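Local coordinates for TRAP solute Binding Protein (PDB 5I7I), which binds aromatic acids such as 3-hydroxybenzoate and probably delivers them to a TRAP-type membrane transporter, as a family 7 extracellular solute-binding protein, at residues K45-K50 with F238-N243; L52-G57 with I258-G263; I87-A92 with Q272-F277. All blocks are in the same frame, centred on the assembly; numbering follows the deposited sequence. Where two conformers were deposited one is given.

Contact 1: residues K45-K50 with F238-N243; sequences KPWSEK and FLFLMN. With 3HB (3-hydroxybenzoic acid), chain C.
Phe240 drives the edge of its ring into one face of the Trp47 indole, a T-shaped pair with the planes at 80° and with 5.0 Å between the Phe240 ring centroid and that of the five-membered ring of Trp47. Two atoms of the phenyl rim do the touching. Phe240 CZ lies 3.7 Å from Trp47 CD2, over the bond shared by the two indole rings, and Phe240 CE2 is as close to Trp47 CE2, at 3.7 Å. Both side chains reach across with CG anti to the backbone N (chi1 -178° in Trp47), which throws each ring out from its backbone and lets it span an 11.1 Å gap between Trp47 CA and Phe240 CA. Two residues along, Met242 is extended as far as SD and then turns (chi3 -85°), bringing its methyl CE near the indole plane, 4.5 Å from Trp47 CH2 at the far edge. The indole nitrogen, Trp47 NE1, is buried with the ring and is satisfied by the backbone O of Asn261. This packing seats helix 38-54 on the mixed five-stranded sheet: Ile87 of strand 87-91 and Leu139 of strand 136-143 touch both Trp47 and Phe240, while Val61 of strand 59-64 meets the indole as well.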
# COMPACT_ATOMS: atom_id res chain seq x y z
N LYS A 45 -5.94 -4.62 -14.83
CA LYS A 45 -6.19 -5.09 -16.19
C LYS A 45 -6.64 -6.54 -16.20
O LYS A 45 -7.71 -6.83 -16.76
CB LYS A 45 -4.98 -4.83 -17.08
CG LYS A 45 -5.08 -5.46 -18.47
CD LYS A 45 -3.90 -5.07 -19.34
CE LYS A 45 -3.97 -5.67 -20.73
NZ LYS A 45 -3.73 -7.14 -20.72
N PRO A 46 -5.93 -7.48 -15.60
CA PRO A 46 -6.45 -8.85 -15.59
C PRO A 46 -7.74 -9.02 -14.80
O PRO A 46 -8.58 -9.85 -15.17
CB PRO A 46 -5.29 -9.70 -15.03
CG PRO A 46 -4.34 -8.70 -14.41
CD PRO A 46 -4.54 -7.40 -15.11
N TRP A 47 -7.93 -8.25 -13.72
CA TRP A 47 -9.21 -8.29 -13.02
C TRP A 47 -10.33 -7.92 -13.98
O TRP A 47 -11.37 -8.59 -14.05
CB TRP A 47 -9.17 -7.33 -11.81
CG TRP A 47 -10.39 -7.30 -10.99
CD1 TRP A 47 -10.69 -8.10 -9.95
CD2 TRP A 47 -11.49 -6.39 -11.13
NE1 TRP A 47 -11.92 -7.77 -9.43
CE2 TRP A 47 -12.43 -6.72 -10.14
CE3 TRP A 47 -11.77 -5.34 -12.00
CZ2 TRP A 47 -13.64 -6.04 -10.00
CZ3 TRP A 47 -12.97 -4.65 -11.86
CH2 TRP A 47 -13.88 -5.01 -10.87
N SER A 48 -10.13 -6.84 -14.72
CA SER A 48 -11.15 -6.39 -15.65
C SER A 48 -11.39 -7.41 -16.75
O SER A 48 -12.53 -7.57 -17.21
CB SER A 48 -10.77 -5.02 -16.23
OG SER A 48 -9.77 -5.14 -17.22
N GLU A 49 -10.35 -8.14 -17.17
CA GLU A 49 -10.53 -9.17 -18.20
C GLU A 49 -11.32 -10.36 -17.66
O GLU A 49 -12.11 -10.96 -18.40
CB GLU A 49 -9.19 -9.65 -18.71
CG GLU A 49 -8.45 -8.60 -19.48
CD GLU A 49 -6.97 -8.89 -19.63
OE1 GLU A 49 -6.45 -9.79 -18.94
OE2 GLU A 49 -6.34 -8.21 -20.47
N LYS A 50 -11.08 -10.73 -16.40
CA LYS A 50 -11.83 -11.82 -15.80
C LYS A 50 -13.29 -11.42 -15.63
O LYS A 50 -14.19 -12.23 -15.90
CB LYS A 50 -11.17 -12.23 -14.47
CG LYS A 50 -11.83 -13.41 -13.73
CD LYS A 50 -11.00 -13.83 -12.48
CE LYS A 50 -11.63 -14.99 -11.68
NZ LYS A 50 -12.98 -14.67 -11.13
N PHE A 238 -3.51 -0.68 0.53
CA PHE A 238 -4.17 -0.30 -0.71
C PHE A 238 -5.67 -0.55 -0.61
O PHE A 238 -6.11 -1.52 -0.00
CB PHE A 238 -3.65 -1.16 -1.85
CG PHE A 238 -2.17 -1.08 -2.11
CD1 PHE A 238 -1.51 0.14 -2.15
CD2 PHE A 238 -1.47 -2.23 -2.37
CE1 PHE A 238 -0.16 0.20 -2.45
CE2 PHE A 238 -0.12 -2.20 -2.69
CZ PHE A 238 0.53 -0.97 -2.73
N LEU A 239 -6.45 0.32 -1.26
CA LEU A 239 -7.90 0.18 -1.33
C LEU A 239 -8.28 -0.03 -2.79
O LEU A 239 -7.92 0.78 -3.65
CB LEU A 239 -8.59 1.45 -0.84
CG LEU A 239 -8.18 1.94 0.55
CD1 LEU A 239 -8.88 3.26 0.87
CD2 LEU A 239 -8.50 0.87 1.59
N PHE A 240 -9.05 -1.08 -3.04
CA PHE A 240 -9.63 -1.36 -4.35
C PHE A 240 -11.13 -1.33 -4.10
O PHE A 240 -11.68 -2.23 -3.45
CB PHE A 240 -9.14 -2.71 -4.86
CG PHE A 240 -9.52 -3.04 -6.30
CD1 PHE A 240 -9.47 -2.10 -7.32
CD2 PHE A 240 -9.88 -4.35 -6.62
CE1 PHE A 240 -9.79 -2.48 -8.62
CE2 PHE A 240 -10.21 -4.71 -7.89
CZ PHE A 240 -10.17 -3.78 -8.89
N LEU A 241 -11.77 -0.24 -4.53
CA LEU A 241 -13.12 0.11 -4.10
C LEU A 241 -14.01 0.42 -5.29
O LEU A 241 -13.55 0.95 -6.31
CB LEU A 241 -13.08 1.39 -3.25
CG LEU A 241 -12.18 1.38 -2.02
CD1 LEU A 241 -12.27 2.74 -1.36
CD2 LEU A 241 -12.59 0.29 -1.07
N MET A 242 -15.30 0.12 -5.14
CA MET A 242 -16.31 0.44 -6.12
C MET A 242 -17.34 1.36 -5.49
O MET A 242 -17.62 1.29 -4.28
CB MET A 242 -16.99 -0.85 -6.59
CG MET A 242 -18.04 -0.67 -7.68
SD MET A 242 -18.61 -2.23 -8.32
CE MET A 242 -17.40 -2.61 -9.56
N ASN A 243 -17.92 2.22 -6.31
CA ASN A 243 -19.00 3.07 -5.83
C ASN A 243 -20.18 2.21 -5.39
O ASN A 243 -20.60 1.30 -6.11
CB ASN A 243 -19.42 4.02 -6.95
CG ASN A 243 -20.63 4.86 -6.57
OD1 ASN A 243 -21.75 4.57 -6.98
ND2 ASN A 243 -20.41 5.89 -5.79
C1' 3HB C . 3.66 4.35 -2.21
O1' 3HB C . 4.65 4.15 -1.45
O2' 3HB C . 3.06 5.45 -2.19
C1 3HB C . 3.22 3.28 -3.20
C2 3HB C . 3.78 2.00 -3.12
C3 3HB C . 3.40 1.03 -4.01
C4 3HB C . 2.50 1.31 -5.00
C5 3HB C . 1.94 2.58 -5.08
C6 3HB C . 2.30 3.57 -4.19
O3 3HB C . 3.97 -0.22 -3.91

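Contact 2: residues L52-G57 with I258-G263; sequences LAESNG and IDNNAG
Glu54, in the last turn of helix 38-54, takes a nearly straight hydrogen bond from Asn261 in the turn that follows helix 252-259, so that the contact ties together two helix C-termini, the first of them closed by a Schellman motif. The donor Asn261 ND2 stands 3.0 Å from Glu54 OE1, with an N-H...O angle of 167°, and meets that oxygen nearly head-on, in line with its C-O bond. The acceptor lies close to the plane of the Asn261 amide, yet the Glu54 carboxylate is turned 44° from that plane. Glu54 reaches over with CG anti to its carbonyl carbon (chi1 -64°) and an extended chain beyond. Around this bond sits Lys50, one turn back on the same helix: its NZ makes a salt bridge with Glu54 OE1 and a hydrogen bond with Asn261 OD1, so both ends of the Asn261 amide are held and its rotation is fixed. The ammonium group would probably favour the ionised form of the carboxylate. Farther out, Asn261 ND2 reaches back to Val257 O. At the end of helix 38-54, Asn56 adopts positive phi as the C-prime residue of the Schellman motif, with Asn56 N bonded to Ala53 O and Gly57 N donating to Leu52 O at 2.9 Å.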
# COMPACT_ATOMS: atom_id res chain seq x y z
N LEU A 52 -14.86 -9.21 -17.46
CA LEU A 52 -15.43 -9.20 -18.80
C LEU A 52 -15.80 -10.61 -19.24
O LEU A 52 -16.91 -10.86 -19.72
CB LEU A 52 -14.42 -8.58 -19.77
CG LEU A 52 -14.91 -8.32 -21.19
CD1 LEU A 52 -15.95 -7.19 -21.20
CD2 LEU A 52 -13.74 -7.98 -22.11
N ALA A 53 -14.87 -11.55 -19.07
CA ALA A 53 -15.10 -12.92 -19.50
C ALA A 53 -16.28 -13.54 -18.77
O ALA A 53 -17.12 -14.21 -19.37
CB ALA A 53 -13.84 -13.75 -19.28
N GLU A 54 -16.34 -13.35 -17.45
CA GLU A 54 -17.34 -14.03 -16.63
C GLU A 54 -18.72 -13.38 -16.75
O GLU A 54 -19.73 -14.02 -16.41
CB GLU A 54 -16.82 -14.18 -15.18
CG GLU A 54 -15.55 -15.10 -15.12
CD GLU A 54 -14.92 -15.29 -13.74
OE1 GLU A 54 -15.25 -14.56 -12.79
OE2 GLU A 54 -14.06 -16.18 -13.59
N SER A 55 -18.80 -12.16 -17.28
CA SER A 55 -20.06 -11.52 -17.58
C SER A 55 -20.41 -11.58 -19.06
O SER A 55 -21.33 -10.87 -19.50
CB SER A 55 -20.04 -10.06 -17.11
OG SER A 55 -19.16 -9.28 -17.90
N ASN A 56 -19.69 -12.37 -19.84
CA ASN A 56 -20.02 -12.57 -21.26
C ASN A 56 -19.98 -11.25 -22.02
O ASN A 56 -20.83 -10.97 -22.88
CB ASN A 56 -21.36 -13.27 -21.42
CG ASN A 56 -21.37 -14.61 -20.70
OD1 ASN A 56 -22.19 -14.86 -19.80
ND2 ASN A 56 -20.43 -15.45 -21.06
N GLY A 57 -18.97 -10.44 -21.72
CA GLY A 57 -18.77 -9.18 -22.41
C GLY A 57 -19.65 -8.05 -21.93
O GLY A 57 -19.60 -6.96 -22.52
N ILE A 258 -19.14 -9.57 -9.87
CA ILE A 258 -18.28 -8.71 -9.08
C ILE A 258 -17.85 -9.42 -7.80
O ILE A 258 -16.67 -9.43 -7.44
CB ILE A 258 -18.97 -7.36 -8.78
CG1 ILE A 258 -19.25 -6.57 -10.07
CG2 ILE A 258 -18.12 -6.54 -7.78
CD1 ILE A 258 -18.01 -6.20 -10.88
N ASP A 259 -18.80 -10.05 -7.11
CA ASP A 259 -18.49 -10.65 -5.82
C ASP A 259 -17.62 -11.89 -5.96
O ASP A 259 -16.82 -12.18 -5.06
CB ASP A 259 -19.79 -10.92 -5.06
CG ASP A 259 -20.48 -9.61 -4.65
OD1 ASP A 259 -19.76 -8.64 -4.36
OD2 ASP A 259 -21.72 -9.55 -4.61
N ASN A 260 -17.69 -12.58 -7.09
CA ASN A 260 -16.77 -13.67 -7.41
C ASN A 260 -15.37 -13.15 -7.68
O ASN A 260 -14.42 -13.94 -7.75
CB ASN A 260 -17.30 -14.45 -8.61
CG ASN A 260 -16.55 -15.76 -8.87
OD1 ASN A 260 -16.06 -16.00 -9.98
ND2 ASN A 260 -16.48 -16.61 -7.87
N ASN A 261 -15.23 -11.85 -7.83
CA ASN A 261 -13.97 -11.18 -8.06
C ASN A 261 -13.72 -10.12 -7.00
O ASN A 261 -13.25 -9.02 -7.29
CB ASN A 261 -13.97 -10.59 -9.47
CG ASN A 261 -13.88 -11.66 -10.51
OD1 ASN A 261 -12.79 -12.16 -10.76
ND2 ASN A 261 -15.01 -12.07 -11.08
N ALA A 262 -14.08 -10.45 -5.76
CA ALA A 262 -13.93 -9.54 -4.64
C ALA A 262 -13.69 -10.37 -3.39
O ALA A 262 -13.78 -11.61 -3.41
CB ALA A 262 -15.16 -8.63 -4.48
N GLY A 263 -13.39 -9.68 -2.31
CA GLY A 263 -13.35 -10.28 -0.99
C GLY A 263 -12.02 -10.96 -0.69
O GLY A 263 -10.99 -10.67 -1.30

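Contact 3: residues I87-A92 with Q272-F277; sequences IVWTVA and QLWDGF. With 3HB (3-hydroxybenzoic acid), chain C.
Trp89 on strand 87-91 and Trp274 on helix 264-287 meet across a wide backbone separation, 13.9 Å from Trp89 CA to Trp274 CA, bridged by their indoles alone. The two ring systems run nearly parallel, 13° apart, but are slid past each other in opposite directions: the five-membered ring of Trp89 and the six-membered ring of Trp274 have centroids 5.8 Å apart and barely overlap. The closest approach is between benzo carbons, Trp89 CZ2 to Trp274 CZ2, 3.8 Å. Trp89 points out from the strand with CG anti to the backbone N (chi1 -178°), which carries its far end to the ligand; its CH2 lies 3.8 Å from C5 of 3-hydroxybenzoate, the ligand ring atom meeting the indole at its edge. Val91 adds a second apolar touch, its CG2 being 3.9 Å from ligand C6. Behind Trp274, Phe277 covers one indole face, its CE2 3.5 Å above the plane. An alanine in place of Trp89 would probably cost the ligand ring the contact at C5 and leave Trp274 CZ2 without its neighbour, opening a gap between strand and helix. Phe238 and Phe142 each meet both indoles; Trp89 and Phe238 line the 3-hydroxybenzoate pocket, and Trp274 and Phe142 back them in an aromatic cluster, consistent with a solute-binding protein specific for aromatic acids.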
# COMPACT_ATOMS: atom_id res chain seq x y z
N ILE A 87 -14.80 2.84 -9.96
CA ILE A 87 -13.82 1.98 -9.29
C ILE A 87 -12.52 2.75 -9.18
O ILE A 87 -12.12 3.46 -10.11
CB ILE A 87 -13.56 0.66 -10.07
CG1 ILE A 87 -14.87 -0.06 -10.40
CG2 ILE A 87 -12.62 -0.26 -9.28
CD1 ILE A 87 -14.66 -1.24 -11.33
N VAL A 88 -11.83 2.60 -8.04
CA VAL A 88 -10.49 3.14 -7.88
C VAL A 88 -9.59 2.12 -7.22
O VAL A 88 -10.02 1.23 -6.50
CB VAL A 88 -10.43 4.47 -7.10
CG1 VAL A 88 -11.29 5.51 -7.80
CG2 VAL A 88 -10.83 4.26 -5.67
N TRP A 89 -8.28 2.28 -7.49
CA TRP A 89 -7.22 1.67 -6.72
C TRP A 89 -6.38 2.80 -6.15
O TRP A 89 -5.96 3.70 -6.90
CB TRP A 89 -6.37 0.74 -7.58
CG TRP A 89 -5.27 0.02 -6.83
CD1 TRP A 89 -5.35 -1.21 -6.27
CD2 TRP A 89 -3.94 0.49 -6.59
NE1 TRP A 89 -4.16 -1.54 -5.68
CE2 TRP A 89 -3.27 -0.52 -5.86
CE3 TRP A 89 -3.24 1.65 -6.92
CZ2 TRP A 89 -1.94 -0.40 -5.47
CZ3 TRP A 89 -1.93 1.77 -6.50
CH2 TRP A 89 -1.30 0.76 -5.79
N THR A 90 -6.15 2.79 -4.84
CA THR A 90 -5.40 3.88 -4.26
C THR A 90 -4.71 3.42 -2.98
O THR A 90 -4.83 2.27 -2.56
CB THR A 90 -6.32 5.08 -4.04
OG1 THR A 90 -5.50 6.20 -3.69
CG2 THR A 90 -7.34 4.80 -2.94
N VAL A 91 -3.98 4.35 -2.36
CA VAL A 91 -3.33 4.14 -1.07
C VAL A 91 -4.19 4.80 -0.00
O VAL A 91 -4.46 6.00 -0.09
CB VAL A 91 -1.90 4.72 -1.06
CG1 VAL A 91 -1.26 4.63 0.32
CG2 VAL A 91 -0.98 4.00 -2.07
N ALA A 92 -4.63 4.03 1.00
CA ALA A 92 -5.56 4.56 2.00
C ALA A 92 -5.01 5.80 2.67
O ALA A 92 -5.71 6.81 2.83
CB ALA A 92 -5.84 3.49 3.06
N GLN A 272 -0.45 -12.25 -3.05
CA GLN A 272 0.46 -13.14 -3.77
C GLN A 272 1.10 -12.42 -4.95
O GLN A 272 2.31 -12.52 -5.18
CB GLN A 272 -0.29 -14.39 -4.24
CG GLN A 272 -0.72 -15.28 -3.07
CD GLN A 272 -1.66 -16.38 -3.49
OE1 GLN A 272 -2.41 -16.24 -4.46
NE2 GLN A 272 -1.62 -17.49 -2.78
N LEU A 273 0.30 -11.69 -5.70
CA LEU A 273 0.84 -10.93 -6.82
C LEU A 273 1.87 -9.92 -6.35
O LEU A 273 2.92 -9.77 -6.96
CB LEU A 273 -0.27 -10.21 -7.56
CG LEU A 273 -1.12 -11.08 -8.48
CD1 LEU A 273 -2.40 -10.36 -8.82
CD2 LEU A 273 -0.36 -11.43 -9.74
N TRP A 274 1.56 -9.18 -5.27
CA TRP A 274 2.47 -8.13 -4.83
C TRP A 274 3.77 -8.71 -4.29
O TRP A 274 4.84 -8.10 -4.47
CB TRP A 274 1.80 -7.17 -3.84
CG TRP A 274 1.47 -5.87 -4.52
CD1 TRP A 274 2.24 -4.75 -4.52
CD2 TRP A 274 0.34 -5.59 -5.35
NE1 TRP A 274 1.65 -3.78 -5.29
CE2 TRP A 274 0.48 -4.26 -5.81
CE3 TRP A 274 -0.78 -6.33 -5.76
CZ2 TRP A 274 -0.46 -3.65 -6.64
CZ3 TRP A 274 -1.72 -5.71 -6.58
CH2 TRP A 274 -1.55 -4.40 -7.01
N ASP A 275 3.74 -9.89 -3.66
CA ASP A 275 4.99 -10.55 -3.30
C ASP A 275 5.79 -10.85 -4.56
O ASP A 275 7.01 -10.62 -4.62
CB ASP A 275 4.70 -11.84 -2.53
CG ASP A 275 4.25 -11.59 -1.09
OD1 ASP A 275 4.78 -10.64 -0.47
OD2 ASP A 275 3.40 -12.35 -0.60
N GLY A 276 5.13 -11.39 -5.58
CA GLY A 276 5.84 -11.71 -6.81
C GLY A 276 6.39 -10.49 -7.52
O GLY A 276 7.43 -10.56 -8.19
N PHE A 277 5.67 -9.36 -7.44
CA PHE A 277 6.12 -8.18 -8.17
C PHE A 277 7.47 -7.67 -7.67
O PHE A 277 8.19 -6.99 -8.42
CB PHE A 277 5.13 -7.03 -8.04
CG PHE A 277 3.75 -7.26 -8.65
CD1 PHE A 277 3.53 -8.08 -9.74
CD2 PHE A 277 2.68 -6.57 -8.11
CE1 PHE A 277 2.25 -8.21 -10.26
CE2 PHE A 277 1.42 -6.71 -8.62
CZ PHE A 277 1.20 -7.52 -9.70
C1' 3HB C . 3.66 4.35 -2.21
O1' 3HB C . 4.65 4.15 -1.45
O2' 3HB C . 3.06 5.45 -2.19
C1 3HB C . 3.22 3.28 -3.20
C2 3HB C . 3.78 2.00 -3.12
C3 3HB C . 3.40 1.03 -4.01
C4 3HB C . 2.50 1.31 -5.00
C5 3HB C . 1.94 2.58 -5.08
C6 3HB C . 2.30 3.57 -4.19
O3 3HB C . 3.97 -0.22 -3.91

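Contacts 1 and 3 share the mixed five-stranded sheet, in which strands 237-243 and 87-91 are neighbours: Leu239 N bonds to Thr90 O at 2.9 Å, and Phe238 CD1 packs 3.4 Å from Trp89 CZ2. Both have a segment at the ligand, segment 238-243 through Phe238, whose CZ is 3.7 Å from O3 of 3-hydroxybenzoate. Contact 2 continues contact 1 along helix 38-54, their centres about 10 Å apart, and Met242 CE rests 3.9 Å from Ile258 CD1. Contact 2 stays about 6 Å, nearest atoms, from contact 3. The series thus runs from the helix ends of contact 2, through the sheet packing of contact 1, to the pocket, where Tyr94, Arg168 and Glu210 hydrogen-bond 3-hydroxybenzoate.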